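Local atomic coordinates of ketosynthase (Streptomyces sp. MSC090213JE08, PDB entry 6KXD), a protein that forms part of the ishigamide ketosynthase/chain length factor of a highly reducing type II polyketide synthase, and probably helps build the polyketide chain. Residues B[47-52]-B[63-68]; B[206-211]-B[227-232]. All coordinates share one frame; numbering follows the deposited sequence.

Contact 1 of 2, residues B[47-52]-B[63-68]; sequences KTAVKA and DVCTVP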
ATOM      1  N   LYS B  47     -24.631  21.189  -0.988  1.00 52.20           N
ATOM      2  CA  LYS B  47     -23.979  20.922  -2.269  1.00 55.06           C
ATOM      3  C   LYS B  47     -22.576  21.534  -2.234  1.00 50.62           C
ATOM      4  O   LYS B  47     -22.345  22.412  -1.449  1.00 49.01           O
ATOM      5  CB  LYS B  47     -24.774  21.521  -3.433  1.00 58.04           C
ATOM      6  CG  LYS B  47     -26.214  21.050  -3.492  1.00 63.96           C
ATOM      7  CD  LYS B  47     -26.790  21.011  -4.890  1.00 73.58           C
ATOM      8  CE  LYS B  47     -28.305  21.030  -4.894  1.00 74.10           C
ATOM      9  NZ  LYS B  47     -28.854  19.828  -5.557  1.00 73.41           N
ATOM     10  N   THR B  48     -21.669  21.056  -3.096  1.00 54.30           N
ATOM     11  CA  THR B  48     -20.257  21.459  -3.051  1.00 46.86           C
ATOM     12  C   THR B  48     -19.682  21.727  -4.446  1.00 48.31           C
ATOM     13  O   THR B  48     -18.590  22.279  -4.564  1.00 49.83           O
ATOM     14  CB  THR B  48     -19.416  20.421  -2.290  1.00 45.65           C
ATOM     15  OG1 THR B  48     -19.306  19.215  -3.048  1.00 43.70           O
ATOM     16  CG2 THR B  48     -19.994  20.113  -0.931  1.00 49.91           C
ATOM     17  N   ALA B  49     -20.423  21.350  -5.488  1.00 47.59           N
ATOM     18  CA  ALA B  49     -19.973  21.480  -6.834  1.00 49.38           C
ATOM     19  C   ALA B  49     -19.739  22.969  -7.109  1.00 52.63           C
ATOM     20  O   ALA B  49     -20.510  23.797  -6.698  1.00 54.50           O
ATOM     21  CB  ALA B  49     -20.970  20.870  -7.795  1.00 53.53           C
ATOM     22  N   VAL B  50     -18.594  23.272  -7.711  1.00 53.59           N
ATOM     23  CA  VAL B  50     -18.272  24.600  -8.204  1.00 53.18           C
ATOM     24  C   VAL B  50     -17.702  24.403  -9.599  1.00 52.98           C
ATOM     25  O   VAL B  50     -17.401  23.269  -9.999  1.00 55.37           O
ATOM     26  CB  VAL B  50     -17.265  25.350  -7.305  1.00 54.16           C
ATOM     27  CG1 VAL B  50     -17.824  25.595  -5.909  1.00 54.95           C
ATOM     28  CG2 VAL B  50     -15.916  24.622  -7.253  1.00 55.90           C
ATOM     29  N   LYS B  51     -17.585  25.521 -10.312  1.00 51.83           N
ATOM     30  CA  LYS B  51     -16.947  25.600 -11.582  1.00 56.86           C
ATOM     31  C   LYS B  51     -15.449  25.526 -11.340  1.00 52.03           C
ATOM     32  O   LYS B  51     -14.939  26.166 -10.424  1.00 54.98           O
ATOM     33  CB  LYS B  51     -17.360  26.898 -12.279  1.00 57.95           C
ATOM     34  CG  LYS B  51     -18.794  26.879 -12.785  1.00 60.24           C
ATOM     35  CD  LYS B  51     -19.025  25.850 -13.866  1.00 65.88           C
ATOM     36  CE  LYS B  51     -20.419  25.888 -14.452  1.00 65.38           C
ATOM     37  NZ  LYS B  51     -20.974  24.526 -14.606  1.00 66.14           N
ATOM     38  N   ALA B  52     -14.768  24.730 -12.156  1.00 53.01           N
ATOM     39  CA  ALA B  52     -13.381  24.385 -11.882  1.00 57.56           C
ATOM     40  C   ALA B  52     -12.521  25.618 -12.150  1.00 66.33           C
ATOM     41  O   ALA B  52     -12.844  26.413 -13.028  1.00 61.47           O
ATOM     42  CB  ALA B  52     -12.951  23.223 -12.727  1.00 58.28           C
ATOM     43  N   ASP B  63     -17.513  21.136 -13.838  1.00 49.98           N
ATOM     44  CA  ASP B  63     -18.038  21.077 -12.507  1.00 51.29           C
ATOM     45  C   ASP B  63     -17.128  20.164 -11.667  1.00 54.42           C
ATOM     46  O   ASP B  63     -16.798  19.053 -12.093  1.00 52.03           O
ATOM     47  CB  ASP B  63     -19.484  20.598 -12.546  1.00 58.58           C
ATOM     48  CG  ASP B  63     -20.436  21.669 -13.067  1.00 58.95           C
ATOM     49  OD1 ASP B  63     -20.068  22.857 -12.991  1.00 60.55           O
ATOM     50  OD2 ASP B  63     -21.546  21.311 -13.487  1.00 72.09           O
ATOM     51  N   VAL B  64     -16.722  20.665 -10.495  1.00 50.31           N
ATOM     52  CA  VAL B  64     -15.817  19.942  -9.595  1.00 51.89           C
ATOM     53  C   VAL B  64     -16.195  20.238  -8.142  1.00 49.62           C
ATOM     54  O   VAL B  64     -16.682  21.319  -7.780  1.00 46.99           O
ATOM     55  CB  VAL B  64     -14.332  20.264  -9.854  1.00 49.32           C
ATOM     56  CG1 VAL B  64     -13.877  19.871 -11.251  1.00 56.09           C
ATOM     57  CG2 VAL B  64     -13.988  21.712  -9.568  1.00 46.04           C
ATOM     58  N   CYS B  65     -15.892  19.264  -7.279  1.00 46.98           N
ATOM     59  CA  CYS B  65     -16.059  19.416  -5.881  1.00 42.26           C
ATOM     60  C   CYS B  65     -14.675  19.487  -5.238  1.00 45.78           C
ATOM     61  O   CYS B  65     -14.183  18.511  -4.651  1.00 42.05           O
ATOM     62  CB  CYS B  65     -16.895  18.293  -5.283  1.00 43.21           C
ATOM     63  SG  CYS B  65     -18.527  18.143  -6.054  1.00 46.31           S
ATOM     64  N   THR B  66     -14.047  20.652  -5.392  1.00 44.40           N
ATOM     65  CA  THR B  66     -12.759  20.903  -4.804  1.00 43.91           C
ATOM     66  C   THR B  66     -12.979  21.398  -3.374  1.00 41.77           C
ATOM     67  O   THR B  66     -14.078  21.853  -2.984  1.00 41.70           O
ATOM     68  CB  THR B  66     -11.957  21.937  -5.618  1.00 47.38           C
ATOM     69  OG1 THR B  66     -12.892  22.949  -5.962  1.00 47.49           O
ATOM     70  CG2 THR B  66     -11.304  21.387  -6.868  1.00 49.75           C
ATOM     71  N   VAL B  67     -11.899  21.341  -2.601  1.00 40.11           N
ATOM     72  CA  VAL B  67     -11.866  21.939  -1.290  1.00 44.51           C
ATOM     73  C   VAL B  67     -11.857  23.456  -1.485  1.00 44.51           C
ATOM     74  O   VAL B  67     -10.921  23.964  -2.048  1.00 46.31           O
ATOM     75  CB  VAL B  67     -10.635  21.502  -0.478  1.00 38.65           C
ATOM     76  CG1 VAL B  67     -10.672  22.081   0.902  1.00 38.94           C
ATOM     77  CG2 VAL B  67     -10.534  19.997  -0.371  1.00 39.53           C
ATOM     78  N   PRO B  68     -12.875  24.196  -1.024  1.00 46.93           N
ATOM     79  CA  PRO B  68     -12.916  25.645  -1.219  1.00 51.73           C
ATOM     80  C   PRO B  68     -11.869  26.313  -0.311  1.00 52.64           C
ATOM     81  O   PRO B  68     -11.687  25.891   0.847  1.00 50.43           O
ATOM     82  CB  PRO B  68     -14.324  26.003  -0.771  1.00 51.85           C
ATOM     83  CG  PRO B  68     -14.586  25.012   0.344  1.00 54.46           C
ATOM     84  CD  PRO B  68     -13.988  23.713  -0.189  1.00 51.25           C
TER
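V50 and V64 face each other as an antiparallel hydrogen-bonded pair, and their main chains satisfy one another in both directions. V50 N donates to V64 O over 2.7 Å at 171°. In return V64 N reaches V50 O, also at 2.7 Å. Each acceptor takes a second, weaker donor as well: the CA-H of A49 lies 3.4 Å (CA to O) from V64 O, and the CA-H of D63 turns to V50 O in the same manner. The pairing makes a short beta hairpin of strands 50-51 and 63-65, within the N-terminal ketosynthase family region. In the next, non-hydrogen-bonded pair, K51 and D63 project from one face, lie side by side and point the same way. The bend of K51 at chi2 (-64°) brings CD to 3.3 Å from D63 OD1, and beyond a second bend at chi4 NZ forms a salt bridge with that oxygen; the modelled 2.5 Å between NZ and OD1 is very short, so its exact length is doubtful. The opposite face carries the valines, V50 CG2 lying 4.2 Å from V64 CG2, while V64 CG2 also packs on A52 CB at 3.7 Å. Outside the pair, D63 N bonds to S61 OG. T48 OG1, which stands 3.3 Å from C65 SG, is hydrogen-bonded to L324 O.

Contact 2 of 2, residues B[206-211]-B[227-232]; sequences EEFSAA and PLLGEG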
ATOM      1  N   GLU B 206      -7.731  11.842  -1.469  1.00 36.03           N
ATOM      2  CA  GLU B 206      -7.680  11.921  -2.902  1.00 38.05           C
ATOM      3  C   GLU B 206      -7.573  13.380  -3.299  1.00 35.75           C
ATOM      4  O   GLU B 206      -8.314  14.196  -2.813  1.00 37.83           O
ATOM      5  CB  GLU B 206      -8.985  11.365  -3.465  1.00 37.17           C
ATOM      6  CG  GLU B 206      -9.005  11.175  -4.976  1.00 38.80           C
ATOM      7  CD  GLU B 206      -8.328   9.918  -5.508  1.00 44.68           C
ATOM      8  OE1 GLU B 206      -8.489   8.831  -4.905  1.00 38.01           O
ATOM      9  OE2 GLU B 206      -7.566  10.040  -6.493  1.00 53.40           O
ATOM     10  N   GLU B 207      -6.597  13.711  -4.132  1.00 37.97           N
ATOM     11  CA  GLU B 207      -6.494  15.060  -4.606  1.00 38.76           C
ATOM     12  C   GLU B 207      -7.305  15.187  -5.901  1.00 38.42           C
ATOM     13  O   GLU B 207      -7.459  14.242  -6.654  1.00 37.60           O
ATOM     14  CB  GLU B 207      -5.044  15.457  -4.866  1.00 38.09           C
ATOM     15  CG  GLU B 207      -4.479  14.775  -6.099  1.00 39.89           C
ATOM     16  CD  GLU B 207      -3.031  15.069  -6.440  1.00 38.58           C
ATOM     17  OE1 GLU B 207      -2.334  15.735  -5.617  1.00 40.35           O
ATOM     18  OE2 GLU B 207      -2.587  14.567  -7.475  1.00 42.78           O
ATOM     19  N   PHE B 208      -7.819  16.384  -6.130  1.00 39.30           N
ATOM     20  CA  PHE B 208      -8.322  16.731  -7.439  1.00 40.80           C
ATOM     21  C   PHE B 208      -7.125  17.166  -8.313  1.00 44.03           C
ATOM     22  O   PHE B 208      -6.244  17.886  -7.872  1.00 43.22           O
ATOM     23  CB  PHE B 208      -9.399  17.816  -7.383  1.00 42.67           C
ATOM     24  CG  PHE B 208      -9.973  18.018  -8.762  1.00 42.77           C
ATOM     25  CD1 PHE B 208     -10.994  17.208  -9.226  1.00 49.25           C
ATOM     26  CD2 PHE B 208      -9.371  18.895  -9.650  1.00 47.04           C
ATOM     27  CE1 PHE B 208     -11.453  17.336 -10.530  1.00 47.16           C
ATOM     28  CE2 PHE B 208      -9.819  19.003 -10.959  1.00 50.28           C
ATOM     29  CZ  PHE B 208     -10.873  18.241 -11.383  1.00 47.24           C
ATOM     30  N   SER B 209      -7.045  16.629  -9.528  1.00 39.08           N
ATOM     31  CA  SER B 209      -6.010  17.006 -10.483  1.00 44.35           C
ATOM     32  C   SER B 209      -6.587  16.822 -11.873  1.00 47.71           C
ATOM     33  O   SER B 209      -7.446  15.968 -12.066  1.00 42.55           O
ATOM     34  CB  SER B 209      -4.729  16.219 -10.377  1.00 43.36           C
ATOM     35  OG  SER B 209      -4.894  14.859 -10.758  1.00 43.91           O
ATOM     36  N   ALA B 210      -6.134  17.660 -12.808  1.00 44.85           N
ATOM     37  CA  ALA B 210      -6.531  17.485 -14.219  1.00 46.58           C
ATOM     38  C   ALA B 210      -6.174  16.063 -14.681  1.00 40.53           C
ATOM     39  O   ALA B 210      -6.942  15.406 -15.413  1.00 45.19           O
ATOM     40  CB  ALA B 210      -5.870  18.548 -15.089  1.00 44.72           C
ATOM     41  N   ALA B 211      -5.065  15.508 -14.196  1.00 40.54           N
ATOM     42  CA  ALA B 211      -4.693  14.178 -14.624  1.00 41.96           C
ATOM     43  C   ALA B 211      -5.744  13.144 -14.196  1.00 46.26           C
ATOM     44  O   ALA B 211      -6.300  12.346 -15.026  1.00 45.22           O
ATOM     45  CB  ALA B 211      -3.314  13.840 -14.141  1.00 43.58           C
ATOM     46  N   PRO B 227     -17.642  12.122 -14.750  1.00 61.19           N
ATOM     47  CA  PRO B 227     -18.135  12.124 -13.373  1.00 60.41           C
ATOM     48  C   PRO B 227     -17.879  13.460 -12.650  1.00 49.72           C
ATOM     49  O   PRO B 227     -16.912  14.186 -12.935  1.00 49.39           O
ATOM     50  CB  PRO B 227     -17.379  10.947 -12.737  1.00 61.98           C
ATOM     51  CG  PRO B 227     -16.117  10.832 -13.553  1.00 61.43           C
ATOM     52  CD  PRO B 227     -16.533  11.178 -14.967  1.00 58.51           C
ATOM     53  N   LEU B 228     -18.768  13.782 -11.721  1.00 47.36           N
ATOM     54  CA  LEU B 228     -18.511  14.822 -10.759  1.00 48.06           C
ATOM     55  C   LEU B 228     -17.442  14.307  -9.780  1.00 46.23           C
ATOM     56  O   LEU B 228     -17.687  13.338  -9.059  1.00 42.11           O
ATOM     57  CB  LEU B 228     -19.792  15.162 -10.005  1.00 47.55           C
ATOM     58  CG  LEU B 228     -19.646  16.347  -9.064  1.00 46.83           C
ATOM     59  CD1 LEU B 228     -19.014  17.531  -9.789  1.00 47.24           C
ATOM     60  CD2 LEU B 228     -20.968  16.731  -8.415  1.00 51.34           C
ATOM     61  N   LEU B 229     -16.279  14.952  -9.765  1.00 42.01           N
ATOM     62  CA  LEU B 229     -15.159  14.461  -8.944  1.00 45.60           C
ATOM     63  C   LEU B 229     -14.972  15.411  -7.765  1.00 46.30           C
ATOM     64  O   LEU B 229     -15.040  16.619  -7.910  1.00 46.16           O
ATOM     65  CB  LEU B 229     -13.890  14.399  -9.791  1.00 50.02           C
ATOM     66  CG  LEU B 229     -13.904  13.331 -10.883  1.00 48.55           C
ATOM     67  CD1 LEU B 229     -12.688  13.451 -11.781  1.00 46.41           C
ATOM     68  CD2 LEU B 229     -13.981  11.936 -10.259  1.00 49.55           C
ATOM     69  N   GLY B 230     -14.654  14.807  -6.628  1.00 38.64           N
ATOM     70  CA  GLY B 230     -14.348  15.534  -5.416  1.00 40.13           C
ATOM     71  C   GLY B 230     -12.975  15.147  -4.924  1.00 43.41           C
ATOM     72  O   GLY B 230     -12.216  14.385  -5.559  1.00 45.98           O
ATOM     73  N   GLU B 231     -12.621  15.711  -3.784  1.00 38.70           N
ATOM     74  CA  GLU B 231     -11.323  15.459  -3.273  1.00 38.33           C
ATOM     75  C   GLU B 231     -11.352  15.678  -1.767  1.00 35.29           C
ATOM     76  O   GLU B 231     -12.240  16.348  -1.217  1.00 37.14           O
ATOM     77  CB  GLU B 231     -10.303  16.393  -3.924  1.00 40.00           C
ATOM     78  CG  GLU B 231     -10.591  17.844  -3.631  1.00 42.47           C
ATOM     79  CD  GLU B 231      -9.462  18.832  -3.924  1.00 42.44           C
ATOM     80  OE1 GLU B 231      -8.370  18.382  -4.269  1.00 40.36           O
ATOM     81  OE2 GLU B 231      -9.695  20.052  -3.808  1.00 42.76           O
ATOM     82  N   GLY B 232     -10.263  15.268  -1.147  1.00 34.99           N
ATOM     83  CA  GLY B 232      -9.968  15.677   0.131  1.00 35.91           C
ATOM     84  C   GLY B 232      -9.351  14.558   0.935  1.00 37.19           C
ATOM     85  O   GLY B 232      -8.815  13.587   0.402  1.00 36.87           O
TER
HETATM   86  O   HOH W   1     -10.429  13.945  -7.360  1.00 55.94           O
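The side chain of E231 runs from E206 O past F208 CB to the N-H of F208. Its CB sits 3.2 Å from E206 O. With chi1 at 62°, CG stands between the backbone N and the carbonyl carbon, and comes to 3.9 Å from F208 CB. Beyond CG the chain is extended, and CD approaches F208 CB at 3.6 Å. At the tip OE1 accepts the N-H of F208 in a bond of 2.8 Å (N to OE1) and 164°; the donor comes to the anti side of the carboxylate, 34° out of its plane. OE2 forms a salt bridge with R86 NH2 and accepts the N-H of V67, so this buried carboxylate is held at both oxygens. An alanine here would probably leave R86 without its charged mate and the N-H groups of F208 and V67 without these acceptors. The neighbouring backbone shows where the segments belong in the fold: E206 and G232 form an antiparallel hydrogen-bonded pair, E206 N to G232 O and G232 N to E206 O both measuring 2.8 Å, where strand 199-206 ends beside strand 229-240. At the backbone angles of G232 a CB would be jammed against the carbonyl O of E231. Past E231 the direct pairing gives way to a water, which donates to G230 O at 2.6 Å and also to E207 O. Further on, L229 CB meets the F208 ring at its edge, near the ring plane and 3.9 Å from CE1, the two side chains crossing at about a right angle.

How the contacts relate
Contacts 1 and 2 follow one another along the chain, the hairpin being complete before residue 206 is reached, yet their centres are only about 10 Å apart. Strand 63-65 is the common element: it pairs antiparallel with 50-51 in contact 1 and runs parallel to strand 229-240, which in turn lies antiparallel to 199-206 in contact 2. Besides the E231 carboxylate, which reaches over to V67 and has T66 CA packed 3.3 Å from its OE2, two direct approaches show the join. C65 N lies 2.8 Å from L229 O, a probable backbone hydrogen bond; and V64 CG1 packs at 3.4 Å on F208 CZ, bringing the V64 side chain against the F208 ring.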